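Putative oxidoreductase (Yersinia pestis, PDB 3KUX) is a putative oxidoreductase that probably binds a nicotinamide dinucleotide in its Rossmann-fold domain, although its substrate and reaction are unassigned. Local coordinates at residues 157-162 / 230-235; 199-204 / 338-343; 251-256 / 276-281; 256-261 / 300-305. All coordinates share one frame; numbering follows the deposited sequence. Where two conformers were deposited one is given.

Contact 1 (157-162 / 230-235)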
loop_
_atom_site.group_PDB
_atom_site.type_symbol
_atom_site.label_atom_id
_atom_site.label_comp_id
_atom_site.label_asym_id
_atom_site.label_seq_id
_atom_site.Cartn_x
_atom_site.Cartn_y
_atom_site.Cartn_z
ATOM N N ARG A 157 -5.651 15.288 6.754
ATOM C CA ARG A 157 -4.438 15.987 7.145
ATOM C C ARG A 157 -4.641 17.485 7.147
ATOM O O ARG A 157 -5.587 18.002 6.553
ATOM C CB ARG A 157 -3.307 15.678 6.178
ATOM C CG ARG A 157 -2.958 14.228 6.049
ATOM C CD ARG A 157 -2.337 14.015 4.698
ATOM N NE ARG A 157 -1.550 12.795 4.635
ATOM C CZ ARG A 157 -1.006 12.335 3.516
ATOM N NH1 ARG A 157 -1.182 13.002 2.380
ATOM N NH2 ARG A 157 -0.296 11.211 3.530
ATOM N N TYR A 158 -3.724 18.185 7.800
ATOM C CA TYR A 158 -3.708 19.631 7.738
ATOM C C TYR A 158 -2.408 20.126 7.140
ATOM O O TYR A 158 -1.419 20.303 7.851
ATOM C CB TYR A 158 -3.904 20.243 9.125
ATOM C CG TYR A 158 -4.090 21.742 9.079
ATOM C CD1 TYR A 158 -5.246 22.298 8.540
ATOM C CD2 TYR A 158 -3.112 22.600 9.561
ATOM C CE1 TYR A 158 -5.423 23.663 8.487
ATOM C CE2 TYR A 158 -3.282 23.971 9.512
ATOM C CZ TYR A 158 -4.440 24.497 8.973
ATOM O OH TYR A 158 -4.617 25.861 8.918
ATOM N N ARG A 159 -2.408 20.337 5.831
ATOM C CA ARG A 159 -1.337 21.090 5.190
ATOM C C ARG A 159 -1.913 22.152 4.265
ATOM O O ARG A 159 -2.132 21.901 3.082
ATOM C CB ARG A 159 -0.357 20.175 4.450
ATOM C CG ARG A 159 -0.992 19.167 3.522
ATOM C CD ARG A 159 -0.132 17.923 3.462
ATOM N NE ARG A 159 0.017 17.346 4.794
ATOM C CZ ARG A 159 1.023 16.564 5.167
ATOM N NH1 ARG A 159 1.984 16.261 4.303
ATOM N NH2 ARG A 159 1.071 16.088 6.407
ATOM N N PRO A 160 -2.163 23.351 4.815
ATOM C CA PRO A 160 -2.744 24.470 4.085
ATOM C C PRO A 160 -1.742 25.079 3.112
ATOM O O PRO A 160 -2.136 25.731 2.143
ATOM C CB PRO A 160 -3.065 25.466 5.195
ATOM C CG PRO A 160 -2.024 25.212 6.211
ATOM C CD PRO A 160 -1.803 23.723 6.193
ATOM N N GLU A 161 -0.456 24.861 3.377
ATOM C CA GLU A 161 0.606 25.389 2.531
ATOM C C GLU A 161 0.832 24.499 1.312
ATOM O O GLU A 161 1.078 23.299 1.441
ATOM C CB GLU A 161 1.905 25.551 3.329
ATOM C CG GLU A 161 2.617 24.238 3.671
ATOM C CD GLU A 161 1.966 23.481 4.822
ATOM O OE1 GLU A 161 1.771 24.080 5.903
ATOM O OE2 GLU A 161 1.663 22.279 4.647
ATOM N N ILE A 162 0.784 25.086 0.120
ATOM C CA ILE A 162 0.915 24.345 -1.127
ATOM C C ILE A 162 2.334 24.083 -1.552
ATOM O O ILE A 162 2.851 24.775 -2.429
ATOM C CB ILE A 162 0.267 25.123 -2.279
ATOM C CG1 ILE A 162 -0.958 25.899 -1.792
ATOM C CG2 ILE A 162 -0.072 24.199 -3.415
ATOM C CD1 ILE A 162 -1.268 27.129 -2.627
ATOM N N SER A 230 -10.470 11.449 2.343
ATOM C CA SER A 230 -9.220 12.141 2.642
ATOM C C SER A 230 -9.320 13.641 2.362
ATOM O O SER A 230 -10.194 14.086 1.612
ATOM C CB SER A 230 -8.057 11.525 1.870
ATOM O OG SER A 230 -6.825 11.932 2.429
ATOM N N THR A 231 -8.420 14.411 2.969
ATOM C CA THR A 231 -8.424 15.863 2.821
ATOM C C THR A 231 -7.117 16.465 3.340
ATOM O O THR A 231 -6.452 15.868 4.183
ATOM C CB THR A 231 -9.602 16.487 3.588
ATOM O OG1 THR A 231 -9.630 17.903 3.369
ATOM C CG2 THR A 231 -9.468 16.218 5.079
ATOM N N VAL A 232 -6.756 17.645 2.837
ATOM C CA VAL A 232 -5.561 18.358 3.300
ATOM C C VAL A 232 -5.917 19.559 4.169
ATOM O O VAL A 232 -5.038 20.304 4.599
ATOM C CB VAL A 232 -4.681 18.850 2.131
ATOM C CG1 VAL A 232 -4.145 17.675 1.331
ATOM C CG2 VAL A 232 -5.457 19.820 1.235
ATOM N N LEU A 233 -7.208 19.755 4.413
ATOM C CA LEU A 233 -7.660 20.837 5.277
ATOM C C LEU A 233 -8.474 20.301 6.446
ATOM O O LEU A 233 -9.691 20.482 6.508
ATOM C CB LEU A 233 -8.484 21.844 4.490
ATOM C CG LEU A 233 -7.700 22.777 3.575
ATOM C CD1 LEU A 233 -8.654 23.753 2.914
ATOM C CD2 LEU A 233 -6.642 23.515 4.376
ATOM N N ALA A 234 -7.791 19.628 7.365
ATOM C CA ALA A 234 -8.414 19.125 8.576
ATOM C C ALA A 234 -7.502 19.404 9.769
ATOM O O ALA A 234 -6.721 18.548 10.178
ATOM C CB ALA A 234 -8.689 17.646 8.448
ATOM N N ALA A 235 -7.598 20.612 10.315
ATOM C CA ALA A 235 -6.782 21.010 11.454
ATOM C C ALA A 235 -6.944 20.037 12.617
ATOM O O ALA A 235 -5.963 19.632 13.247
ATOM C CB ALA A 235 -7.140 22.425 11.888
#

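Contact 2 (199-204 / 338-343)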
loop_
_atom_site.group_PDB
_atom_site.type_symbol
_atom_site.label_atom_id
_atom_site.label_comp_id
_atom_site.label_asym_id
_atom_site.label_seq_id
_atom_site.Cartn_x
_atom_site.Cartn_y
_atom_site.Cartn_z
ATOM N N ASN A 199 -19.213 5.335 -5.667
ATOM C CA ASN A 199 -19.547 6.740 -5.894
ATOM C C ASN A 199 -18.488 7.667 -5.319
ATOM O O ASN A 199 -18.318 7.745 -4.101
ATOM C CB ASN A 199 -20.898 7.075 -5.276
ATOM C CG ASN A 199 -21.429 8.426 -5.732
ATOM O OD1 ASN A 199 -20.828 9.095 -6.573
ATOM N ND2 ASN A 199 -22.565 8.829 -5.182
ATOM N N VAL A 200 -17.781 8.382 -6.184
ATOM C CA VAL A 200 -16.671 9.202 -5.718
ATOM C C VAL A 200 -16.865 10.685 -5.973
ATOM O O VAL A 200 -17.299 11.096 -7.046
ATOM C CB VAL A 200 -15.340 8.754 -6.336
ATOM C CG1 VAL A 200 -14.231 9.723 -5.956
ATOM C CG2 VAL A 200 -15.006 7.334 -5.882
ATOM N N ASP A 201 -16.538 11.484 -4.969
ATOM C CA ASP A 201 -16.621 12.928 -5.087
ATOM C C ASP A 201 -15.233 13.516 -4.895
ATOM O O ASP A 201 -14.729 13.570 -3.771
ATOM C CB ASP A 201 -17.586 13.493 -4.040
ATOM C CG ASP A 201 -17.511 15.012 -3.929
ATOM O OD1 ASP A 201 -17.626 15.526 -2.793
ATOM O OD2 ASP A 201 -17.339 15.689 -4.971
ATOM N N LEU A 202 -14.604 13.933 -5.990
ATOM C CA LEU A 202 -13.280 14.541 -5.920
ATOM C C LEU A 202 -13.405 16.043 -5.705
ATOM O O LEU A 202 -14.395 16.648 -6.099
ATOM C CB LEU A 202 -12.485 14.241 -7.190
ATOM C CG LEU A 202 -12.216 12.753 -7.446
ATOM C CD1 LEU A 202 -11.350 12.563 -8.683
ATOM C CD2 LEU A 202 -11.578 12.074 -6.231
ATOM N N GLY A 203 -12.410 16.649 -5.071
ATOM C CA GLY A 203 -12.486 18.076 -4.796
ATOM C C GLY A 203 -11.159 18.796 -4.707
ATOM O O GLY A 203 -10.109 18.181 -4.534
HETATM N N MSE A 204 -11.219 20.116 -4.839
HETATM C CA MSE A 204 -10.086 20.980 -4.555
HETATM C C MSE A 204 -10.549 22.084 -3.619
HETATM O O MSE A 204 -11.102 23.095 -4.052
HETATM C CB MSE A 204 -9.512 21.567 -5.836
HETATM C CG MSE A 204 -8.627 20.595 -6.580
HETATM SE SE MSE A 204 -7.711 21.437 -8.071
HETATM C CE MSE A 204 -7.400 23.194 -7.277
ATOM N N ALA A 338 -14.321 8.258 -13.279
ATOM C CA ALA A 338 -15.520 8.256 -14.111
ATOM C C ALA A 338 -16.719 8.673 -13.277
ATOM O O ALA A 338 -17.473 9.569 -13.661
ATOM C CB ALA A 338 -15.751 6.884 -14.711
ATOM N N SER A 339 -16.885 8.016 -12.130
ATOM C CA SER A 339 -17.999 8.301 -11.229
ATOM C C SER A 339 -18.048 9.774 -10.880
ATOM O O SER A 339 -19.119 10.371 -10.816
ATOM C CB SER A 339 -17.891 7.472 -9.949
ATOM O OG SER A 339 -18.581 8.097 -8.876
ATOM N N ASP A 340 -16.880 10.360 -10.653
ATOM C CA ASP A 340 -16.810 11.769 -10.311
ATOM C C ASP A 340 -17.222 12.625 -11.499
ATOM O O ASP A 340 -17.915 13.626 -11.339
ATOM C CB ASP A 340 -15.407 12.153 -9.856
ATOM C CG ASP A 340 -15.290 13.626 -9.558
ATOM O OD1 ASP A 340 -15.870 14.076 -8.549
ATOM O OD2 ASP A 340 -14.633 14.340 -10.344
ATOM N N GLN A 341 -16.792 12.229 -12.692
ATOM C CA GLN A 341 -17.128 12.966 -13.897
ATOM C C GLN A 341 -18.634 12.994 -14.116
ATOM O O GLN A 341 -19.191 14.006 -14.550
ATOM C CB GLN A 341 -16.433 12.352 -15.107
ATOM C CG GLN A 341 -14.932 12.481 -15.078
ATOM C CD GLN A 341 -14.257 11.608 -16.114
ATOM O OE1 GLN A 341 -13.063 11.751 -16.384
ATOM N NE2 GLN A 341 -15.020 10.694 -16.703
ATOM N N GLN A 342 -19.293 11.880 -13.812
ATOM C CA GLN A 342 -20.730 11.759 -14.028
ATOM C C GLN A 342 -21.530 12.095 -12.775
ATOM O O GLN A 342 -22.754 12.195 -12.822
ATOM C CB GLN A 342 -21.087 10.346 -14.494
ATOM C CG GLN A 342 -20.291 9.850 -15.696
ATOM C CD GLN A 342 -20.577 8.387 -16.023
ATOM O OE1 GLN A 342 -21.671 7.875 -15.770
ATOM N NE2 GLN A 342 -19.588 7.709 -16.590
ATOM N N LYS A 343 -20.842 12.273 -11.655
ATOM C CA LYS A 343 -21.524 12.433 -10.376
ATOM C C LYS A 343 -22.557 11.320 -10.227
ATOM O O LYS A 343 -23.718 11.573 -9.902
ATOM C CB LYS A 343 -22.217 13.798 -10.272
ATOM C CG LYS A 343 -21.394 15.000 -10.727
ATOM C CD LYS A 343 -20.012 15.058 -10.078
ATOM C CE LYS A 343 -20.079 15.175 -8.562
ATOM N NZ LYS A 343 -18.708 15.179 -7.965
#

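Contact 3 (251-256 / 276-281)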
loop_
_atom_site.group_PDB
_atom_site.type_symbol
_atom_site.label_atom_id
_atom_site.label_comp_id
_atom_site.label_asym_id
_atom_site.label_seq_id
_atom_site.Cartn_x
_atom_site.Cartn_y
_atom_site.Cartn_z
ATOM N N ILE A 251 -13.784 2.501 17.113
ATOM C CA ILE A 251 -13.228 3.754 16.621
ATOM C C ILE A 251 -11.736 3.809 16.944
ATOM O O ILE A 251 -11.340 3.629 18.100
ATOM C CB ILE A 251 -13.928 5.003 17.235
ATOM C CG1 ILE A 251 -15.389 5.098 16.790
ATOM C CG2 ILE A 251 -13.218 6.275 16.819
ATOM C CD1 ILE A 251 -16.352 4.378 17.695
ATOM N N LYS A 252 -10.910 4.051 15.928
ATOM C CA LYS A 252 -9.474 4.205 16.155
ATOM C C LYS A 252 -8.904 5.509 15.603
ATOM O O LYS A 252 -9.241 5.921 14.489
ATOM C CB LYS A 252 -8.676 3.023 15.586
ATOM C CG LYS A 252 -7.174 3.305 15.570
ATOM C CD LYS A 252 -6.340 2.077 15.884
ATOM C CE LYS A 252 -5.033 2.460 16.578
ATOM N NZ LYS A 252 -4.305 3.552 15.863
ATOM N N PHE A 253 -8.017 6.128 16.385
ATOM C CA PHE A 253 -7.322 7.354 15.985
ATOM C C PHE A 253 -5.831 7.144 15.701
ATOM O O PHE A 253 -5.239 6.153 16.121
ATOM C CB PHE A 253 -7.479 8.419 17.058
ATOM C CG PHE A 253 -8.784 9.138 17.007
ATOM C CD1 PHE A 253 -8.870 10.406 16.440
ATOM C CD2 PHE A 253 -9.932 8.557 17.528
ATOM C CE1 PHE A 253 -10.086 11.089 16.392
ATOM C CE2 PHE A 253 -11.147 9.229 17.486
ATOM C CZ PHE A 253 -11.225 10.499 16.916
ATOM N N GLY A 254 -5.234 8.095 14.990
ATOM C CA GLY A 254 -3.826 8.023 14.619
ATOM C C GLY A 254 -3.596 7.326 13.293
ATOM O O GLY A 254 -4.518 6.742 12.717
ATOM N N VAL A 255 -2.363 7.398 12.799
ATOM C CA VAL A 255 -1.941 6.601 11.644
ATOM C C VAL A 255 -0.889 5.584 12.074
ATOM O O VAL A 255 -0.370 5.658 13.187
ATOM C CB VAL A 255 -1.355 7.475 10.512
ATOM C CG1 VAL A 255 -2.393 8.443 10.014
ATOM C CG2 VAL A 255 -0.101 8.207 10.985
ATOM N N ASP A 256 -0.575 4.637 11.198
ATOM C CA ASP A 256 0.476 3.667 11.500
ATOM C C ASP A 256 1.819 4.381 11.649
ATOM O O ASP A 256 2.125 5.291 10.879
ATOM C CB ASP A 256 0.544 2.584 10.420
ATOM C CG ASP A 256 1.717 1.648 10.611
ATOM O OD1 ASP A 256 1.484 0.471 10.962
ATOM O OD2 ASP A 256 2.869 2.097 10.422
ATOM N N ASP A 276 2.061 0.634 18.198
ATOM C CA ASP A 276 1.104 1.715 18.084
ATOM C C ASP A 276 0.464 1.905 19.449
ATOM O O ASP A 276 -0.489 1.215 19.802
ATOM C CB ASP A 276 0.046 1.371 17.038
ATOM C CG ASP A 276 -0.898 2.526 16.758
ATOM O OD1 ASP A 276 -0.927 3.493 17.554
ATOM O OD2 ASP A 276 -1.616 2.460 15.738
HETATM N N MSE A 277 0.997 2.844 20.217
HETATM C CA MSE A 277 0.524 2.983 21.590
HETATM C C MSE A 277 -0.764 3.810 21.699
HETATM O O MSE A 277 -1.208 4.135 22.797
HETATM C CB MSE A 277 1.630 3.505 22.515
HETATM C CG MSE A 277 2.879 2.605 22.592
HETATM SE SE MSE A 277 2.591 0.706 23.039
HETATM C CE MSE A 277 1.620 0.921 24.715
ATOM N N ARG A 278 -1.392 4.089 20.562
ATOM C CA ARG A 278 -2.649 4.836 20.557
ATOM C C ARG A 278 -3.866 3.950 20.295
ATOM O O ARG A 278 -4.461 4.001 19.220
ATOM C CB ARG A 278 -2.600 5.969 19.531
ATOM C CG ARG A 278 -3.770 6.909 19.647
ATOM C CD ARG A 278 -3.544 8.180 18.872
ATOM N NE ARG A 278 -4.618 9.142 19.096
ATOM C CZ ARG A 278 -4.736 10.286 18.432
ATOM N NH1 ARG A 278 -3.845 10.600 17.501
ATOM N NH2 ARG A 278 -5.741 11.114 18.692
ATOM N N ASP A 279 -4.240 3.160 21.294
ATOM C CA ASP A 279 -5.303 2.167 21.153
ATOM C C ASP A 279 -6.655 2.752 20.792
ATOM O O ASP A 279 -6.999 3.858 21.200
ATOM C CB ASP A 279 -5.434 1.353 22.437
ATOM C CG ASP A 279 -4.268 0.400 22.641
ATOM O OD1 ASP A 279 -3.508 0.166 21.671
ATOM O OD2 ASP A 279 -4.116 -0.116 23.770
ATOM N N GLY A 280 -7.421 1.992 20.022
ATOM C CA GLY A 280 -8.792 2.355 19.718
ATOM C C GLY A 280 -9.698 1.807 20.799
ATOM O O GLY A 280 -9.230 1.196 21.755
ATOM N N ILE A 281 -11.000 2.008 20.641
ATOM C CA ILE A 281 -11.955 1.647 21.678
ATOM C C ILE A 281 -13.098 0.818 21.120
ATOM O O ILE A 281 -13.690 1.171 20.098
ATOM C CB ILE A 281 -12.535 2.909 22.340
ATOM C CG1 ILE A 281 -11.462 3.580 23.201
ATOM C CG2 ILE A 281 -13.768 2.569 23.164
ATOM C CD1 ILE A 281 -11.806 4.986 23.611
HETATM O O HOH W 1 -7.443 5.678 19.095
HETATM O O HOH W 2 -1.420 5.793 15.541
#

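Contact 4 (256-261 / 300-305)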
loop_
_atom_site.group_PDB
_atom_site.type_symbol
_atom_site.label_atom_id
_atom_site.label_comp_id
_atom_site.label_asym_id
_atom_site.label_seq_id
_atom_site.Cartn_x
_atom_site.Cartn_y
_atom_site.Cartn_z
ATOM N N ASP A 256 -0.575 4.637 11.198
ATOM C CA ASP A 256 0.476 3.667 11.500
ATOM C C ASP A 256 1.819 4.381 11.649
ATOM O O ASP A 256 2.125 5.291 10.879
ATOM C CB ASP A 256 0.544 2.584 10.420
ATOM C CG ASP A 256 1.717 1.648 10.611
ATOM O OD1 ASP A 256 1.484 0.471 10.962
ATOM O OD2 ASP A 256 2.869 2.097 10.422
ATOM N N PRO A 257 2.627 3.968 12.638
ATOM C CA PRO A 257 3.823 4.718 13.026
ATOM C C PRO A 257 5.126 4.356 12.298
ATOM O O PRO A 257 6.154 4.985 12.551
ATOM C CB PRO A 257 3.961 4.383 14.516
ATOM C CG PRO A 257 3.308 3.021 14.676
ATOM C CD PRO A 257 2.446 2.757 13.460
ATOM N N GLN A 258 5.099 3.367 11.408
ATOM C CA GLN A 258 6.338 2.905 10.779
ATOM C C GLN A 258 6.955 3.929 9.833
ATOM O O GLN A 258 8.167 4.152 9.858
ATOM C CB GLN A 258 6.126 1.586 10.038
ATOM C CG GLN A 258 5.530 0.486 10.881
ATOM C CD GLN A 258 5.253 -0.767 10.077
ATOM O OE1 GLN A 258 6.174 -1.494 9.696
ATOM N NE2 GLN A 258 3.978 -1.029 9.816
ATOM N N GLU A 259 6.133 4.546 8.992
ATOM C CA GLU A 259 6.660 5.450 7.976
ATOM C C GLU A 259 7.588 6.515 8.566
ATOM O O GLU A 259 8.678 6.752 8.046
ATOM C CB GLU A 259 5.533 6.108 7.184
ATOM C CG GLU A 259 6.032 6.857 5.955
ATOM C CD GLU A 259 4.911 7.313 5.033
ATOM O OE1 GLU A 259 3.759 7.467 5.502
ATOM O OE2 GLU A 259 5.193 7.522 3.830
ATOM N N ASP A 260 7.155 7.150 9.651
ATOM C CA ASP A 260 7.954 8.185 10.296
ATOM C C ASP A 260 9.296 7.651 10.780
ATOM O O ASP A 260 10.339 8.265 10.553
ATOM C CB ASP A 260 7.185 8.821 11.460
ATOM C CG ASP A 260 6.151 9.837 10.992
ATOM O OD1 ASP A 260 6.489 10.688 10.139
ATOM O OD2 ASP A 260 5.001 9.791 11.479
ATOM N N ARG A 261 9.267 6.500 11.441
ATOM C CA ARG A 261 10.478 5.922 12.005
ATOM C C ARG A 261 11.459 5.474 10.923
ATOM O O ARG A 261 12.674 5.517 11.123
ATOM C CB ARG A 261 10.134 4.782 12.964
ATOM C CG ARG A 261 9.460 5.263 14.244
ATOM C CD ARG A 261 9.006 4.103 15.115
ATOM N NE ARG A 261 10.113 3.230 15.500
ATOM C CZ ARG A 261 9.975 2.148 16.258
ATOM N NH1 ARG A 261 8.778 1.803 16.710
ATOM N NH2 ARG A 261 11.030 1.411 16.563
ATOM N N GLY A 300 2.362 -2.497 13.773
ATOM C CA GLY A 300 2.510 -2.469 12.320
ATOM C C GLY A 300 3.606 -3.439 11.945
ATOM O O GLY A 300 4.488 -3.722 12.756
ATOM N N ASN A 301 3.568 -3.960 10.725
ATOM C CA ASN A 301 4.503 -5.016 10.360
ATOM C C ASN A 301 4.816 -5.043 8.873
ATOM O O ASN A 301 4.530 -6.027 8.183
ATOM C CB ASN A 301 3.950 -6.370 10.811
ATOM C CG ASN A 301 4.967 -7.484 10.708
ATOM O OD1 ASN A 301 6.177 -7.241 10.711
ATOM N ND2 ASN A 301 4.483 -8.718 10.618
ATOM N N TYR A 302 5.405 -3.963 8.373
ATOM C CA TYR A 302 5.684 -3.874 6.952
ATOM C C TYR A 302 6.604 -5.003 6.494
ATOM O O TYR A 302 6.429 -5.534 5.398
ATOM C CB TYR A 302 6.258 -2.502 6.578
ATOM C CG TYR A 302 5.241 -1.372 6.591
ATOM C CD1 TYR A 302 3.886 -1.624 6.429
ATOM C CD2 TYR A 302 5.644 -0.049 6.741
ATOM C CE1 TYR A 302 2.962 -0.597 6.433
ATOM C CE2 TYR A 302 4.727 0.983 6.742
ATOM C CZ TYR A 302 3.389 0.703 6.589
ATOM O OH TYR A 302 2.472 1.726 6.593
ATOM N N PRO A 303 7.571 -5.392 7.341
ATOM C CA PRO A 303 8.516 -6.458 6.980
ATOM C C PRO A 303 7.821 -7.743 6.537
ATOM O O PRO A 303 8.394 -8.520 5.777
ATOM C CB PRO A 303 9.300 -6.705 8.275
ATOM C CG PRO A 303 9.148 -5.447 9.065
ATOM C CD PRO A 303 7.785 -4.903 8.716
ATOM N N ALA A 304 6.600 -7.968 7.005
ATOM C CA ALA A 304 5.861 -9.158 6.604
ATOM C C ALA A 304 5.758 -9.273 5.079
ATOM O O ALA A 304 5.690 -10.379 4.537
ATOM C CB ALA A 304 4.475 -9.180 7.243
ATOM N N TYR A 305 5.749 -8.132 4.392
ATOM C CA TYR A 305 5.619 -8.118 2.933
ATOM C C TYR A 305 6.801 -8.786 2.253
ATOM O O TYR A 305 6.636 -9.738 1.488
ATOM C CB TYR A 305 5.472 -6.690 2.395
ATOM C CG TYR A 305 5.409 -6.633 0.884
ATOM C CD1 TYR A 305 4.234 -6.934 0.212
ATOM C CD2 TYR A 305 6.531 -6.294 0.127
ATOM C CE1 TYR A 305 4.164 -6.889 -1.173
ATOM C CE2 TYR A 305 6.476 -6.252 -1.258
ATOM C CZ TYR A 305 5.285 -6.549 -1.902
ATOM O OH TYR A 305 5.204 -6.510 -3.280
#

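Contact 1 (157-162 / 230-235)
The ring of Tyr-158 is covered on one face by the methyl group of Ala-235, whose CB sits 4.1 Å from the centroid of the Tyr-158 ring in a CH-pi contact displaced toward the rim. CG of the tyrosine is anti to the backbone N (chi1 -172°), and the ring that follows is sandwiched between that methyl and CD of its own chain neighbour Pro-160, which packs on the opposite face, again toward the rim. Leu-233 CD2 adds a more distant apolar contact, 4.2 Å from Pro-160 CB. On the side of Arg-159, the CG of its bent chain reaches the flank of Val-232, 4.0 Å from CB of that valine, the two side chains crossing at about a right angle.

The backbones are joined directly. Arg-157 N donates to Thr-231 O at 2.8 Å and Arg-159 N to Val-232 O at 2.9 Å, while a bond from Ala-234 N to Arg-157 O is less certain. Val-232 O also receives the CA-H of Tyr-158. Within 230-235, Thr-231 OG1 accepts from Leu-233 N at 3.2 Å and nearly in line (170°), forming an ST turn that bends the chain where strand 224-231 ends. Through a single bridge, Tyr-158 with Leu-233, the contact continues the pairing of parallel strands 148-156 and 224-231 past their ends, and just before it the side chain of Ser-230 bonds Phe-155 O. Polar cohesion here comes from main-chain groups, and the side chains add small apolar overlaps, consistent with the partly exposed ends of two central strands.

Contact 2 (199-204 / 338-343)
Leu-202 N donates to Asp-340 OD1 at 2.9 Å and Val-200 N to Ser-339 OG at 2.8 Å, both bonds close to straight, so the end of helix 323-342 takes up two alternate N-H groups of strand 197-203 in the C-terminal alpha/beta domain. Asp-340 OD1 has a second donor, Lys-343 NZ, in a salt bridge of 3.1 Å. The amide and the ammonium come from opposite faces of the carboxylate plane, gripping one oxygen from both sides. Lys-343 NZ also forms a salt bridge with Asp-201 OD2, a weak bond at 3.3 Å, and its positive charge probably offsets the closeness of the two aspartates.

Lys-343, with positive phi, is the C-prime residue of the Schellman motif closing the helix, and its doubly bent side chain folds back to this network. Ser-339 OG in turn bonds Lys-344 O, tying the strand to the chain just after the helix. The axes of strand 199-203 and helix 338-342 are inclined at 75° and approach to 6.6 Å. Trp-177 of helix 176-192 touches both Val-200 and Leu-202, and beside the bonded carboxylate Leu-202 CG rests 3.8 Å from Asp-340 CG.

Contact 3 (251-256 / 276-281)
Lys-252 and Asp-276 meet tip to tip, NZ of the lysine 2.9 Å from OD2 of the aspartate in a salt bridge, at the point where two antiparallel strands of the C-terminal domain's mixed sheet diverge into loops. Lys-252 NZ approaches OD2 from the syn side, somewhat out of the carboxylate plane, and also donates to Phe-253 O at 2.8 Å; the lysine chain is bent at chi2 and chi4, and NZ ends beside the Phe-253 carbonyl. Alongside, the guanidinium of Arg-278 lies against Phe-253 CB, which stands over one face toward the rim, 3.6 Å from Arg-278 NE. The phenylalanine ring, its plane 24° from that of the guanidinium, is approached only obliquely by NH2.

These side chains are positioned from several sides. Asp-276 OD1 accepts from Arg-278 N at 3.1 Å, an Asx turn that sets the start of the arginine, while OD2 of Asp-276 is also hydrogen-bonded to Ser-131 OG. Extended from CG to NE with CG anti to the backbone N (chi1 -170°), Arg-278 continues to a salt bridge between NH1 and Glu-237. Farther along, Ile-251 and Ile-281 form an antiparallel hydrogen-bonded pair, their side chains on the same face of the sheet, and the CA of Gly-280 comes within 4.1 Å of the CA of Lys-252. Beyond that pair the direct ladder gives way to water: one molecule joins Phe-253 N to Asp-279 O, and another donates to both Val-255 O, at 2.6 Å, and Asp-276 OD1, at 3.1 Å.

Contact 4 (256-261 / 300-305)
Gln-258 stacks its terminal amide on the ring of Tyr-302 where the N-terminal turn of helix 258-263, capped by Asp-256, meets the turn leading into helix 303-313 in the C-terminal alpha/beta domain. NE2 lies over the ring centre, 3.3 Å above the plane of Tyr-302, and the amide and ring planes are 27° apart. The same amide is held at both ends: Gln-258 OE1 accepts from Tyr-302 N at 2.9 Å, in the carbonyl plane and on a lone pair, while Gln-258 NE2 donates to Asp-256 OD1 at 3.1 Å. These bonds would fix the rotation of the amide above the ring. In the capping bond Asp-256 OD2 accepts from Gln-258 N at 2.7 Å, and OD1 also packs on Gly-300 CA. Asp-256 OD2 passes the phenol end of Tyr-302 at 3.9 Å from OH, which is instead hydrogen-bonded to Asp-130. Trp-273 NE1 adds a second donor to Gln-258 OE1, and Ser-131 N donates to Asp-256 OD1. Phe-22 and Leu-26 of helix 17-28 pack on the buried Tyr-302 and connect it to the Rossmann domain.

The margin is looser. Toward the partly exposed Glu-259 the contact thins to the helix backbone, where Glu-259 N lies 4.4 Å from Tyr-302 CE2.

All four contacts lie in the C-terminal domain and are partly buried, and contacts 1, 2 and 3 reach its mixed sheet. Contact 1 extends a parallel strand pair with main-chain bonds, contact 2 sets a helix end against the second-to-last strand with a charge network, and contact 3 joins antiparallel strands that part around a salt bridge and waters. Contact 4, about 11 Å from the chain centre, has no exposed touching residue and relies on a stacked, hydrogen-bonded amide; contacts 1 and 3 each include three exposed residues. Contacts 3 and 4 share Asp-256 and touch through Pro-257, whereas contacts 2 and 4 lie on opposite sides of the chain centre, about 31 Å apart between centres.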